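Local structure of sulfoquinovosidase (Escherichia coli, 5AEG) at residues G133-Y138 and Y178-P183; S151-G156 and A470-V475. The protein hydrolyses sulfoquinovosyl diacylglycerides and simple sulfoquinovosides, releasing sulfoquinovose for use in sulfoglycolysis. All blocks are in the same frame, centred on the assembly; numbering follows the deposited sequence.

Contact 1 (G133-Y138 and Y178-P183)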
loop_
_atom_site.group_PDB
_atom_site.type_symbol
_atom_site.label_atom_id
_atom_site.label_comp_id
_atom_site.label_asym_id
_atom_site.label_seq_id
_atom_site.Cartn_x
_atom_site.Cartn_y
_atom_site.Cartn_z
ATOM N N GLY A 133 -0.059 1.852 -7.472
ATOM C CA GLY A 133 0.207 1.416 -6.096
ATOM C C GLY A 133 -0.803 1.998 -5.146
ATOM O O GLY A 133 -2.021 1.969 -5.422
ATOM N N GLU A 134 -0.320 2.521 -4.014
ATOM C CA GLU A 134 -1.189 3.056 -2.953
ATOM C C GLU A 134 -1.086 4.570 -3.011
ATOM O O GLU A 134 -0.072 5.169 -2.626
ATOM C CB GLU A 134 -0.775 2.490 -1.588
ATOM C CG GLU A 134 -1.776 2.813 -0.425
ATOM C CD GLU A 134 -1.347 2.177 0.849
ATOM O OE1 GLU A 134 -0.145 1.738 0.873
ATOM O OE2 GLU A 134 -2.189 1.960 1.744
ATOM N N GLN A 135 -2.174 5.186 -3.463
ATOM C CA GLN A 135 -2.352 6.576 -3.654
ATOM C C GLN A 135 -3.363 7.139 -2.651
ATOM O O GLN A 135 -4.427 6.587 -2.459
ATOM C CB GLN A 135 -2.775 6.849 -5.081
ATOM C CG GLN A 135 -1.664 6.481 -6.098
ATOM C CD GLN A 135 -0.405 7.342 -5.935
ATOM O OE1 GLN A 135 -0.449 8.501 -5.439
ATOM N NE2 GLN A 135 0.701 6.840 -6.436
ATOM N N PHE A 136 -2.949 8.182 -1.950
ATOM C CA PHE A 136 -3.755 8.665 -0.829
ATOM C C PHE A 136 -4.536 9.951 -1.072
ATOM O O PHE A 136 -5.423 10.267 -0.278
ATOM C CB PHE A 136 -2.796 8.861 0.380
ATOM C CG PHE A 136 -2.295 7.610 1.010
ATOM C CD1 PHE A 136 -1.121 7.013 0.536
ATOM C CD2 PHE A 136 -2.896 7.079 2.152
ATOM C CE1 PHE A 136 -0.617 5.879 1.097
ATOM C CE2 PHE A 136 -2.378 5.979 2.744
ATOM C CZ PHE A 136 -1.242 5.364 2.201
ATOM N N SER A 137 -4.187 10.762 -2.087
ATOM C CA SER A 137 -4.921 11.968 -2.428
ATOM C C SER A 137 -5.816 11.869 -3.667
ATOM O O SER A 137 -6.765 12.657 -3.831
ATOM C CB SER A 137 -3.944 13.147 -2.677
ATOM O OG SER A 137 -3.210 13.477 -1.497
ATOM N N TYR A 138 -5.511 10.928 -4.548
ATOM C CA TYR A 138 -6.223 10.737 -5.808
ATOM C C TYR A 138 -6.489 9.258 -5.952
ATOM O O TYR A 138 -5.632 8.429 -5.565
ATOM C CB TYR A 138 -5.390 11.239 -6.999
ATOM C CG TYR A 138 -5.321 12.749 -7.009
ATOM C CD1 TYR A 138 -6.428 13.512 -7.367
ATOM C CD2 TYR A 138 -4.175 13.417 -6.550
ATOM C CE1 TYR A 138 -6.393 14.925 -7.275
ATOM C CE2 TYR A 138 -4.109 14.790 -6.508
ATOM C CZ TYR A 138 -5.193 15.544 -6.870
ATOM O OH TYR A 138 -5.055 16.903 -6.792
ATOM N N TYR A 178 1.320 12.999 -4.037
ATOM C CA TYR A 178 1.809 11.768 -4.658
ATOM C C TYR A 178 2.729 11.019 -3.750
ATOM O O TYR A 178 3.109 9.901 -4.096
ATOM C CB TYR A 178 2.563 12.050 -6.014
ATOM C CG TYR A 178 3.754 12.897 -5.860
ATOM C CD1 TYR A 178 4.989 12.351 -5.565
ATOM C CD2 TYR A 178 3.652 14.272 -5.967
ATOM C CE1 TYR A 178 6.084 13.168 -5.395
ATOM C CE2 TYR A 178 4.753 15.073 -5.776
ATOM C CZ TYR A 178 5.963 14.505 -5.497
ATOM O OH TYR A 178 7.055 15.336 -5.351
ATOM N N TRP A 179 3.070 11.527 -2.564
ATOM C CA TRP A 179 3.979 10.805 -1.746
ATOM C C TRP A 179 3.363 9.477 -1.229
ATOM O O TRP A 179 2.218 9.448 -0.838
ATOM C CB TRP A 179 4.459 11.657 -0.562
ATOM C CG TRP A 179 5.465 12.667 -0.904
ATOM C CD1 TRP A 179 5.585 13.349 -2.038
ATOM C CD2 TRP A 179 6.522 13.105 -0.036
ATOM N NE1 TRP A 179 6.656 14.220 -1.948
ATOM C CE2 TRP A 179 7.281 14.046 -0.747
ATOM C CE3 TRP A 179 6.866 12.811 1.261
ATOM C CZ2 TRP A 179 8.381 14.681 -0.184
ATOM C CZ3 TRP A 179 8.014 13.414 1.833
ATOM C CH2 TRP A 179 8.732 14.354 1.119
ATOM N N THR A 180 4.154 8.422 -1.212
ATOM C CA THR A 180 3.726 7.141 -0.708
ATOM C C THR A 180 4.868 6.183 -0.518
ATOM O O THR A 180 5.884 6.220 -1.245
ATOM C CB THR A 180 2.692 6.510 -1.734
ATOM O OG1 THR A 180 2.317 5.191 -1.349
ATOM C CG2 THR A 180 3.203 6.493 -3.154
ATOM N N PHE A 181 4.614 5.270 0.382
ATOM C CA PHE A 181 5.479 4.190 0.644
ATOM C C PHE A 181 5.249 2.978 -0.276
ATOM O O PHE A 181 5.986 2.035 -0.130
ATOM C CB PHE A 181 5.504 3.757 2.114
ATOM C CG PHE A 181 4.228 3.948 2.848
ATOM C CD1 PHE A 181 3.092 3.324 2.417
ATOM C CD2 PHE A 181 4.176 4.813 3.933
ATOM C CE1 PHE A 181 1.861 3.592 3.030
ATOM C CE2 PHE A 181 2.929 5.060 4.622
ATOM C CZ PHE A 181 1.796 4.506 4.091
ATOM N N PHE A 182 4.252 3.019 -1.179
ATOM C CA PHE A 182 3.949 1.871 -2.067
ATOM C C PHE A 182 3.533 2.504 -3.404
ATOM O O PHE A 182 2.405 2.324 -3.830
ATOM C CB PHE A 182 2.877 0.978 -1.449
ATOM C CG PHE A 182 2.668 -0.373 -2.111
ATOM C CD1 PHE A 182 3.132 -0.695 -3.423
ATOM C CD2 PHE A 182 1.884 -1.288 -1.461
ATOM C CE1 PHE A 182 2.868 -1.920 -3.949
ATOM C CE2 PHE A 182 1.660 -2.569 -1.977
ATOM C CZ PHE A 182 2.123 -2.840 -3.243
ATOM N N PRO A 183 4.436 3.254 -4.065
ATOM C CA PRO A 183 4.160 3.611 -5.443
ATOM C C PRO A 183 4.453 2.360 -6.287
ATOM O O PRO A 183 5.223 1.500 -5.867
ATOM C CB PRO A 183 5.201 4.703 -5.767
ATOM C CG PRO A 183 6.388 4.284 -4.910
ATOM C CD PRO A 183 5.842 3.525 -3.722
HETATM O O HOH W 1 3.100 8.456 -6.478
HETATM O O HOH W 2 -0.136 9.032 -2.680
#
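T180 turns its hydroxyl toward E134 by placing OG1 anti to its own backbone N (chi1 175°). This leaves CG2 between the backbone N and the carbonyl carbon. E134 likewise has CG anti to its backbone N and an extended chain, which brings OE1 to F181 CE1 and near F182 CB. T180 OG1 donates to E134 O at 2.7 Å and lies in the plane of that carbonyl. The same OG1 accepts from F182 N at 2.9 Å, so the hydroxyl is gripped by two bonds. A second link runs from E134 N to F182 O at 2.7 Å and is nearly straight, with 169° at the hydrogen. G133 CA lies 3.3 Å from F182 O, where a CB would clash. At the far end of the E134 chain, OE1 meets the edge of the F181 ring, 3.5 Å from CE1. E134 OE2 is hydrogen-bonded to H501. The F136 and F181 side chains cross at about a right angle, CZ of F136 3.7 Å from CE1 of F181 and the ring planes 89° apart. T180 OG1 also sits at the rim of the F136 ring, in its plane. Two waters bridge the segments. One joins Q135 NE2 to Y178 O. The other lies among Q135 OE1, F136 N and W179 O. An alanine in place of T180 would probably leave E134 O and F182 N without their shared hydroxyl and open a gap beside Q135 NE2. The T180 hydroxyl forms an ST turn. It leads into an antiparallel bridge, a non-hydrogen-bonded pair of G133 and P183, which joins strands 129-133 and 183-184 of the galactose mutarotase-like domain of family 31, with F181 next to D472, the inferred proton donor, and E408, a probable active-site residue.

Contact 2 (S151-G156 and A470-V475). With CA (calcium ion), chain D.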
loop_
_atom_site.group_PDB
_atom_site.type_symbol
_atom_site.label_atom_id
_atom_site.label_comp_id
_atom_site.label_asym_id
_atom_site.label_seq_id
_atom_site.Cartn_x
_atom_site.Cartn_y
_atom_site.Cartn_z
ATOM N N SER A 151 8.976 6.324 -0.396
ATOM C CA SER A 151 9.444 7.277 0.596
ATOM C C SER A 151 8.512 7.310 1.788
ATOM O O SER A 151 7.478 6.607 1.813
ATOM C CB SER A 151 9.552 8.699 0.047
ATOM O OG SER A 151 8.310 9.441 -0.113
ATOM N N GLU A 152 8.894 8.091 2.795
ATOM C CA GLU A 152 7.869 8.436 3.808
ATOM C C GLU A 152 6.704 9.061 3.090
ATOM O O GLU A 152 6.790 9.752 2.052
ATOM C CB GLU A 152 8.361 9.355 4.888
ATOM C CG GLU A 152 9.584 8.831 5.654
ATOM C CD GLU A 152 9.402 7.414 6.078
ATOM O OE1 GLU A 152 8.308 7.149 6.683
ATOM O OE2 GLU A 152 10.299 6.549 5.767
ATOM N N GLN A 153 5.526 8.849 3.665
ATOM C CA GLN A 153 4.298 9.214 3.006
ATOM C C GLN A 153 3.873 10.717 3.196
ATOM O O GLN A 153 3.040 11.241 2.466
ATOM C CB GLN A 153 3.252 8.256 3.622
ATOM C CG GLN A 153 1.883 8.262 2.921
ATOM C CD GLN A 153 0.829 8.832 3.799
ATOM O OE1 GLN A 153 1.115 9.453 4.818
ATOM N NE2 GLN A 153 -0.410 8.614 3.426
ATOM N N GLY A 154 4.494 11.401 4.163
ATOM C CA GLY A 154 4.233 12.774 4.404
ATOM C C GLY A 154 3.390 12.978 5.650
ATOM O O GLY A 154 2.614 12.118 6.022
ATOM N N VAL A 155 3.529 14.136 6.303
ATOM C CA VAL A 155 2.639 14.493 7.445
ATOM C C VAL A 155 1.896 15.726 6.996
ATOM O O VAL A 155 2.451 16.854 6.873
ATOM C CB VAL A 155 3.525 14.796 8.684
ATOM C CG1 VAL A 155 2.713 15.403 9.824
ATOM C CG2 VAL A 155 4.391 13.575 9.038
ATOM N N GLY A 156 0.600 15.568 6.749
ATOM C CA GLY A 156 -0.215 16.626 6.142
ATOM C C GLY A 156 -0.434 16.450 4.633
ATOM O O GLY A 156 -1.559 16.480 4.160
ATOM N N ALA A 470 -2.476 0.943 5.972
ATOM C CA ALA A 470 -2.344 2.249 5.369
ATOM C C ALA A 470 -1.265 3.182 5.962
ATOM O O ALA A 470 -1.199 4.323 5.594
ATOM C CB ALA A 470 -3.690 2.946 5.394
ATOM N N GLY A 471 -0.422 2.663 6.830
ATOM C CA GLY A 471 0.676 3.454 7.334
ATOM C C GLY A 471 0.204 4.572 8.239
ATOM O O GLY A 471 -0.807 4.413 8.876
ATOM N N ASP A 472 0.909 5.707 8.179
ATOM C CA ASP A 472 0.724 6.862 9.144
ATOM C C ASP A 472 -0.267 7.819 8.608
ATOM O O ASP A 472 0.040 8.580 7.732
ATOM C CB ASP A 472 2.036 7.648 9.417
ATOM C CG ASP A 472 2.772 8.172 8.071
ATOM O OD1 ASP A 472 3.219 7.164 7.409
ATOM O OD2 ASP A 472 2.891 9.454 7.637
ATOM N N GLN A 473 -1.514 7.786 9.147
ATOM C CA GLN A 473 -2.405 8.910 9.003
ATOM C C GLN A 473 -2.210 9.857 10.211
ATOM O O GLN A 473 -1.850 9.426 11.289
ATOM C CB GLN A 473 -3.919 8.468 9.053
ATOM C CG GLN A 473 -4.362 7.940 7.701
ATOM C CD GLN A 473 -3.806 6.579 7.435
ATOM O OE1 GLN A 473 -4.104 5.641 8.163
ATOM N NE2 GLN A 473 -2.956 6.451 6.410
ATOM N N ASN A 474 -2.438 11.122 9.984
ATOM C CA ASN A 474 -2.603 12.040 11.078
ATOM C C ASN A 474 -3.798 11.623 11.936
ATOM O O ASN A 474 -4.789 11.102 11.409
ATOM C CB ASN A 474 -2.849 13.445 10.572
ATOM C CG ASN A 474 -1.576 14.114 9.924
ATOM O OD1 ASN A 474 -0.464 13.604 10.003
ATOM N ND2 ASN A 474 -1.789 15.225 9.245
ATOM N N VAL A 475 -3.780 12.043 13.199
ATOM C CA VAL A 475 -4.980 11.949 14.060
ATOM C C VAL A 475 -5.885 13.143 13.806
ATOM O O VAL A 475 -6.226 13.891 14.725
ATOM C CB VAL A 475 -4.583 11.752 15.548
ATOM C CG1 VAL A 475 -3.896 10.401 15.718
ATOM C CG2 VAL A 475 -3.749 12.886 16.144
HETATM CA CA CA D . 0.943 10.618 6.849
HETATM O O HOH W 3 5.458 7.137 5.914
HETATM O O HOH W 4 5.542 10.387 6.795
HETATM O O HOH W 5 0.855 11.418 9.096
#
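D472 and the loop of Q153 and G154 face each other across a calcium ion. The D472 side chain folds back over its own backbone, because CG sits between the backbone N and the carbonyl carbon (chi1 54°). Its carboxylate and its carbonyl can therefore bind the same ion. D472 OD2 and D472 O each lie 2.4 Å from the calcium. From the other segment G154 O binds at 2.4 Å, and Q153, whose CB is directed toward the D472 segment, also belongs to the metal site. G154 O and D472 OD2 are only 3.1 Å apart, two acceptors brought together by the shared ion. D481 and water 5 complete the site. That water donates to N474 OD1 at 2.7 Å, which makes N474 a second-shell residue. V155 crosses the N474 side chain at about a right angle, and V155 CG1 packs 3.7 Å from N474 OD1.

The D472 carboxylate is also tied to the opposite loop by water. One water donates to D472 OD1 and E152 OE1 and accepts from Q153 N. Another accepts from G154 N and donates to D472 OD2. E152 in turn pairs with R455 in a salt bridge. G154 has a positive phi of 105°, at which a CB would press on the carbonyl of Q153. The result is a calcium site that ties the galactose mutarotase-like domain to the TIM barrel, built round D472, the residue inferred to be the proton donor of this family 31 glycosidase.

Both contacts are buried, and their segments alternate along the chain. Contact 1 stays within the galactose mutarotase-like domain. Contact 2 reaches from that domain to the loop after strand 468-469 of the TIM barrel. Their chemistry differs accordingly. Contact 1 joins direct hydrogen bonds to aromatic packing, whereas contact 2 has no clear direct hydrogen bond between its segments and relies on calcium and water. The two also touch. T180 O probably accepts from S151 N at 3.2 Å. F181 packs against Q153 and D472, so an aromatic ring of contact 1 lies beside the metal site and the catalytic centre.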